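Local atomic coordinates of hypothetical 39.9 kDa protein (Saccharomyces cerevisiae, PDB entry 2GA8), a protein that acts as an ATP-dependent P-loop kinase that could take part in assembly of the endoplasmic reticulum membrane. Residues I280-T283 with L284-G288; D16-I19 with E20-R24. All coordinates share one frame; numbering follows the deposited sequence.

Contact 1. Residues I280-T283 with L284-G288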
ATOM      1  N   ILE A 280      -8.061  -3.515  -7.590  1.00 19.62           N
ATOM      2  CA  ILE A 280      -7.786  -2.937  -6.274  1.00 20.79           C
ATOM      3  C   ILE A 280      -8.968  -2.222  -5.647  1.00 21.67           C
ATOM      4  O   ILE A 280      -9.336  -2.520  -4.508  1.00 21.69           O
ATOM      5  CB  ILE A 280      -6.604  -1.949  -6.331  1.00 21.02           C
ATOM      6  CG1 ILE A 280      -5.311  -2.722  -6.589  1.00 18.34           C
ATOM      7  CG2 ILE A 280      -6.502  -1.165  -5.019  1.00 19.66           C
ATOM      8  CD1 ILE A 280      -4.102  -1.833  -6.785  1.00 20.12           C
ATOM      9  N   TYR A 281      -9.549  -1.270  -6.373  1.00 19.28           N
ATOM     10  CA  TYR A 281     -10.691  -0.522  -5.859  1.00 21.39           C
ATOM     11  C   TYR A 281     -11.799  -1.457  -5.399  1.00 21.14           C
ATOM     12  O   TYR A 281     -12.220  -1.408  -4.247  1.00 19.73           O
ATOM     13  CB  TYR A 281     -11.250   0.433  -6.923  1.00 17.94           C
ATOM     14  CG  TYR A 281     -12.554   1.098  -6.527  1.00 18.28           C
ATOM     15  CD1 TYR A 281     -12.580   2.131  -5.592  1.00 17.76           C
ATOM     16  CD2 TYR A 281     -13.766   0.674  -7.068  1.00 18.59           C
ATOM     17  CE1 TYR A 281     -13.786   2.727  -5.200  1.00 20.03           C
ATOM     18  CE2 TYR A 281     -14.980   1.261  -6.682  1.00 20.43           C
ATOM     19  CZ  TYR A 281     -14.979   2.285  -5.749  1.00 20.11           C
ATOM     20  OH  TYR A 281     -16.169   2.863  -5.359  1.00 22.56           O
ATOM     21  N   LYS A 282     -12.276  -2.305  -6.304  1.00 20.70           N
ATOM     22  CA  LYS A 282     -13.346  -3.224  -5.957  1.00 20.46           C
ATOM     23  C   LYS A 282     -12.991  -4.103  -4.763  1.00 17.91           C
ATOM     24  O   LYS A 282     -13.819  -4.298  -3.880  1.00 18.63           O
ATOM     25  CB  LYS A 282     -13.719  -4.105  -7.153  1.00 22.28           C
ATOM     26  CG  LYS A 282     -14.859  -5.062  -6.853  1.00 24.27           C
ATOM     27  CD  LYS A 282     -15.322  -5.802  -8.095  1.00 26.46           C
ATOM     28  CE  LYS A 282     -16.403  -6.815  -7.745  1.00 25.57           C
ATOM     29  NZ  LYS A 282     -17.560  -6.171  -7.070  1.00 26.86           N
ATOM     30  N   THR A 283     -11.768  -4.627  -4.729  1.00 16.87           N
ATOM     31  CA  THR A 283     -11.366  -5.484  -3.619  1.00 15.62           C
ATOM     32  C   THR A 283     -11.488  -4.742  -2.288  1.00 15.17           C
ATOM     33  O   THR A 283     -11.988  -5.295  -1.314  1.00 14.37           O
ATOM     34  CB  THR A 283      -9.925  -6.020  -3.798  1.00 16.10           C
ATOM     35  OG1 THR A 283      -9.873  -6.883  -4.947  1.00 15.86           O
ATOM     36  CG2 THR A 283      -9.500  -6.819  -2.579  1.00 12.91           C
ATOM     37  N   LEU A 284     -11.057  -3.484  -2.248  1.00 15.14           N
ATOM     38  CA  LEU A 284     -11.157  -2.712  -1.011  1.00 15.14           C
ATOM     39  C   LEU A 284     -12.533  -2.066  -0.840  1.00 14.53           C
ATOM     40  O   LEU A 284     -13.047  -1.967   0.274  1.00 14.86           O
ATOM     41  CB  LEU A 284     -10.062  -1.635  -0.963  1.00 15.48           C
ATOM     42  CG  LEU A 284      -8.614  -2.147  -0.978  1.00 18.92           C
ATOM     43  CD1 LEU A 284      -7.656  -0.972  -0.872  1.00 17.21           C
ATOM     44  CD2 LEU A 284      -8.387  -3.108   0.178  1.00 17.48           C
ATOM     45  N   ALA A 285     -13.137  -1.635  -1.943  1.00 14.99           N
ATOM     46  CA  ALA A 285     -14.449  -0.998  -1.885  1.00 15.08           C
ATOM     47  C   ALA A 285     -15.512  -1.975  -1.392  1.00 15.46           C
ATOM     48  O   ALA A 285     -16.427  -1.592  -0.663  1.00 16.00           O
ATOM     49  CB  ALA A 285     -14.833  -0.459  -3.262  1.00 16.92           C
ATOM     50  N   ASP A 286     -15.383  -3.237  -1.787  1.00 15.73           N
ATOM     51  CA  ASP A 286     -16.348  -4.251  -1.383  1.00 18.28           C
ATOM     52  C   ASP A 286     -16.388  -4.527   0.119  1.00 17.27           C
ATOM     53  O   ASP A 286     -17.276  -5.230   0.591  1.00 18.59           O
ATOM     54  CB  ASP A 286     -16.109  -5.554  -2.154  1.00 19.14           C
ATOM     55  CG  ASP A 286     -16.640  -5.493  -3.578  1.00 23.23           C
ATOM     56  OD1 ASP A 286     -17.343  -4.517  -3.916  1.00 25.71           O
ATOM     57  OD2 ASP A 286     -16.366  -6.424  -4.359  1.00 24.31           O
ATOM     58  N   THR A 287     -15.438  -3.982   0.872  1.00 17.25           N
ATOM     59  CA  THR A 287     -15.446  -4.184   2.320  1.00 16.22           C
ATOM     60  C   THR A 287     -16.512  -3.282   2.927  1.00 16.95           C
ATOM     61  O   THR A 287     -16.991  -3.526   4.033  1.00 16.33           O
ATOM     62  CB  THR A 287     -14.097  -3.806   2.981  1.00 15.04           C
ATOM     63  OG1 THR A 287     -13.822  -2.416   2.755  1.00 15.10           O
ATOM     64  CG2 THR A 287     -12.966  -4.649   2.422  1.00 15.93           C
ATOM     65  N   GLY A 288     -16.881  -2.238   2.191  1.00 16.92           N
ATOM     66  CA  GLY A 288     -17.866  -1.296   2.691  1.00 15.84           C
ATOM     67  C   GLY A 288     -17.221  -0.312   3.655  1.00 15.37           C
ATOM     68  O   GLY A 288     -17.903   0.453   4.344  1.00 13.38           O
TER
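The C-terminal turn of helix 275-285, which leads into strand 290-296 of the parallel sheet, is held by pairs four residues apart, Tyr281 with Ala285 and Lys282 with Asp286. Ala285 CB sits over the face of the Tyr281 ring, 3.8 Å from its centroid and 12° off the normal, a CH-pi contact. The tyrosine reaches this place because its CG is anti to the backbone N (chi1 172°), which sets CG beside the carbonyl carbon, on the side of Ala285. The ring also touches Leu290 and Val292 of the following strand and Val344. Were Tyr281 replaced by an alanine, the Ala285 methyl would probably lose its aromatic cover and a gap open against Leu290 and Val292. On the exposed side, the Lys282 chain runs extended until a bend at its last torsion (chi4 57°) turns NZ to Asp286. The salt bridge from Lys282 NZ to Asp286 OD2 measures 3.0 Å and uses the syn lone pair of that oxygen. In the backbone, Asp286 N donates to Lys282 O at 2.8 Å, so backbone and side chain join the same two residues. Leu284 N closes the preceding turn on Ile280 O at 3.0 Å. Leu284 O then accepts from Thr287 N and from Thr287 OG1 (2.6 Å), which also takes the amide of Ala289. A type I turn from Ala285 follows, and Gly288 leaves helical geometry with positive phi. The chemistry implies a helix end with apolar cover toward the sheet and helix 192-206, a charge pair at the surface, and the carbonyl of Leu284 accepting twice from Thr287.

Contact 2. Residues D16-I19 with E20-R24; sequences DNRI and EDNYR
Arg18 and Asn22 close the turn that follows helix 4-17 and leads toward strand 25-30, the central strand of the five-stranded parallel sheet. Arg18 O accepts two backbone amides: Asn22 N at 2.7 Å and Asp21 N at 2.9 Å, the second from well above the carbonyl plane. The arginine side chain folds back over the same turn, bent at chi2 (-68°) and chi3 (-62°), and presents its guanidinium side-on to the amide of Asn22. Asn22 OD1 therefore accepts from both Arg18 NE, 2.8 Å away, and Arg18 NH2; the oxygen lies close to the guanidinium plane, while the two flat groups are turned 36° apart. The other end of this amide is also satisfied, as ND2 donates to Thr287 O and Ser206 OG. Asp21 CB rests over one guanidinium face, but Asp21 OD2, 4.1 Å from Arg18 NH1, lies well out of the guanidinium plane and offers a nearby opposite charge, no N-H pointing at it. Two waters meet four more backbone groups. One molecule accepts from Glu20 N at 2.8 Å and donates to Asn17 O, with a weak bond to Asp21 OD2. A second donates to Ile19 O at 2.8 Å and to Asn22 O at 2.7 Å.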
ATOM      1  N   ASP A  16     -16.013   4.773  12.758  1.00 15.30           N
ATOM      2  CA  ASP A  16     -17.071   4.714  13.760  1.00 16.42           C
ATOM      3  C   ASP A  16     -18.355   4.138  13.174  1.00 15.98           C
ATOM      4  O   ASP A  16     -19.036   3.341  13.812  1.00 15.46           O
ATOM      5  CB  ASP A  16     -17.352   6.102  14.328  1.00 16.01           C
ATOM      6  CG  ASP A  16     -18.314   6.055  15.494  1.00 19.17           C
ATOM      7  OD1 ASP A  16     -17.922   5.531  16.556  1.00 20.41           O
ATOM      8  OD2 ASP A  16     -19.460   6.524  15.345  1.00 18.75           O
ATOM      9  N   ASN A  17     -18.686   4.551  11.958  1.00 17.76           N
ATOM     10  CA  ASN A  17     -19.887   4.062  11.291  1.00 20.91           C
ATOM     11  C   ASN A  17     -19.822   2.572  10.968  1.00 20.27           C
ATOM     12  O   ASN A  17     -20.847   1.890  10.948  1.00 21.84           O
ATOM     13  CB  ASN A  17     -20.126   4.850  10.003  1.00 26.55           C
ATOM     14  CG  ASN A  17     -20.996   6.070  10.222  1.00 32.89           C
ATOM     15  OD1 ASN A  17     -20.970   7.017   9.435  1.00 37.24           O
ATOM     16  ND2 ASN A  17     -21.789   6.045  11.291  1.00 35.11           N
ATOM     17  N   ARG A  18     -18.615   2.067  10.738  1.00 17.65           N
ATOM     18  CA  ARG A  18     -18.420   0.662  10.381  1.00 17.30           C
ATOM     19  C   ARG A  18     -17.816  -0.182  11.501  1.00 16.23           C
ATOM     20  O   ARG A  18     -17.427  -1.327  11.281  1.00 16.21           O
ATOM     21  CB  ARG A  18     -17.516   0.583   9.145  1.00 15.76           C
ATOM     22  CG  ARG A  18     -18.006   1.406   7.966  1.00 19.17           C
ATOM     23  CD  ARG A  18     -19.292   0.835   7.394  1.00 17.66           C
ATOM     24  NE  ARG A  18     -19.087  -0.522   6.897  1.00 20.85           N
ATOM     25  CZ  ARG A  18     -20.023  -1.259   6.309  1.00 22.15           C
ATOM     26  NH1 ARG A  18     -21.248  -0.775   6.141  1.00 25.97           N
ATOM     27  NH2 ARG A  18     -19.730  -2.477   5.874  1.00 22.91           N
ATOM     28  N   ILE A  19     -17.759   0.382  12.702  1.00 18.19           N
ATOM     29  CA  ILE A  19     -17.174  -0.281  13.863  1.00 19.15           C
ATOM     30  C   ILE A  19     -17.670  -1.704  14.139  1.00 19.95           C
ATOM     31  O   ILE A  19     -16.904  -2.555  14.599  1.00 19.54           O
ATOM     32  CB  ILE A  19     -17.393   0.580  15.132  1.00 21.68           C
ATOM     33  CG1 ILE A  19     -16.393   0.173  16.214  1.00 25.64           C
ATOM     34  CG2 ILE A  19     -18.827   0.428  15.630  1.00 21.80           C
ATOM     35  CD1 ILE A  19     -14.951   0.489  15.858  1.00 24.99           C
ATOM     36  N   GLU A  20     -18.944  -1.964  13.864  1.00 19.39           N
ATOM     37  CA  GLU A  20     -19.514  -3.285  14.096  1.00 22.03           C
ATOM     38  C   GLU A  20     -19.510  -4.154  12.843  1.00 21.18           C
ATOM     39  O   GLU A  20     -19.816  -5.343  12.910  1.00 23.54           O
ATOM     40  CB  GLU A  20     -20.953  -3.155  14.616  1.00 24.95           C
ATOM     41  CG  GLU A  20     -21.061  -2.602  16.033  1.00 30.71           C
ATOM     42  CD  GLU A  20     -22.498  -2.343  16.456  1.00 34.97           C
ATOM     43  OE1 GLU A  20     -23.322  -3.281  16.399  1.00 37.19           O
ATOM     44  OE2 GLU A  20     -22.803  -1.196  16.847  1.00 37.55           O
ATOM     45  N   ASP A  21     -19.148  -3.564  11.708  1.00 19.79           N
ATOM     46  CA  ASP A  21     -19.142  -4.281  10.435  1.00 19.21           C
ATOM     47  C   ASP A  21     -17.767  -4.561   9.847  1.00 18.50           C
ATOM     48  O   ASP A  21     -17.602  -5.495   9.058  1.00 17.18           O
ATOM     49  CB  ASP A  21     -19.956  -3.500   9.402  1.00 22.62           C
ATOM     50  CG  ASP A  21     -21.395  -3.298   9.825  1.00 26.37           C
ATOM     51  OD1 ASP A  21     -22.093  -4.308  10.039  1.00 28.68           O
ATOM     52  OD2 ASP A  21     -21.824  -2.131   9.943  1.00 29.70           O
ATOM     53  N   ASN A  22     -16.781  -3.752  10.213  1.00 15.40           N
ATOM     54  CA  ASN A  22     -15.437  -3.927   9.671  1.00 14.32           C
ATOM     55  C   ASN A  22     -14.384  -3.765  10.746  1.00 13.08           C
ATOM     56  O   ASN A  22     -14.436  -2.822  11.537  1.00 15.31           O
ATOM     57  CB  ASN A  22     -15.162  -2.900   8.565  1.00 13.28           C
ATOM     58  CG  ASN A  22     -16.087  -3.058   7.370  1.00 14.99           C
ATOM     59  OD1 ASN A  22     -17.164  -2.459   7.311  1.00 15.36           O
ATOM     60  ND2 ASN A  22     -15.666  -3.869   6.409  1.00 14.42           N
ATOM     61  N   TYR A  23     -13.420  -4.675  10.760  1.00 13.22           N
ATOM     62  CA  TYR A  23     -12.348  -4.613  11.742  1.00 13.57           C
ATOM     63  C   TYR A  23     -11.447  -3.414  11.469  1.00 13.19           C
ATOM     64  O   TYR A  23     -10.900  -2.801  12.387  1.00 14.08           O
ATOM     65  CB  TYR A  23     -11.501  -5.880  11.702  1.00 11.46           C
ATOM     66  CG  TYR A  23     -10.523  -5.938  12.849  1.00 12.19           C
ATOM     67  CD1 TYR A  23     -10.970  -6.172  14.147  1.00 11.38           C
ATOM     68  CD2 TYR A  23      -9.161  -5.717  12.648  1.00 10.59           C
ATOM     69  CE1 TYR A  23     -10.091  -6.186  15.212  1.00 11.53           C
ATOM     70  CE2 TYR A  23      -8.267  -5.728  13.714  1.00 11.94           C
ATOM     71  CZ  TYR A  23      -8.744  -5.965  14.993  1.00 11.66           C
ATOM     72  OH  TYR A  23      -7.872  -5.984  16.050  1.00 11.65           O
ATOM     73  N   ARG A  24     -11.275  -3.092  10.193  1.00 14.58           N
ATOM     74  CA  ARG A  24     -10.446  -1.960   9.828  1.00 15.37           C
ATOM     75  C   ARG A  24     -10.995  -1.232   8.615  1.00 16.02           C
ATOM     76  O   ARG A  24     -11.743  -1.798   7.817  1.00 16.18           O
ATOM     77  CB  ARG A  24      -8.995  -2.416   9.586  1.00 17.91           C
ATOM     78  CG  ARG A  24      -8.858  -3.743   8.865  1.00 18.01           C
ATOM     79  CD  ARG A  24      -7.404  -4.124   8.588  1.00 19.42           C
ATOM     80  NE  ARG A  24      -6.587  -4.217   9.795  1.00 17.39           N
ATOM     81  CZ  ARG A  24      -5.681  -5.164  10.021  1.00 13.76           C
ATOM     82  NH1 ARG A  24      -5.469  -6.120   9.128  1.00 15.50           N
ATOM     83  NH2 ARG A  24      -4.961  -5.142  11.133  1.00 14.18           N
TER
HETATM   84  O   HOH W   1     -21.151  -0.579  12.788  1.00 26.98           O
HETATM   85  O   HOH W   2     -14.165  -2.618  14.201  1.00 21.26           O

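From the N terminus, helix 4-17 ends in contact 2, whose turn sends the chain toward strand 25-30. Contact 1 comes much later, where helix 275-285 gives way to strand 290-296, the neighbour of 25-30 in the parallel sheet. Each contact closes a local turn; they stand in series, neither nesting nor crossing. Their centres are 15 Å apart, yet their ends meet: the bond from Asn22 ND2 to Thr287 O spans 2.7 Å, and Arg18 NE lies 3.0 Å from Gly288 O as a packing contact, not a hydrogen bond. The two loops entering adjacent strands are thus joined directly.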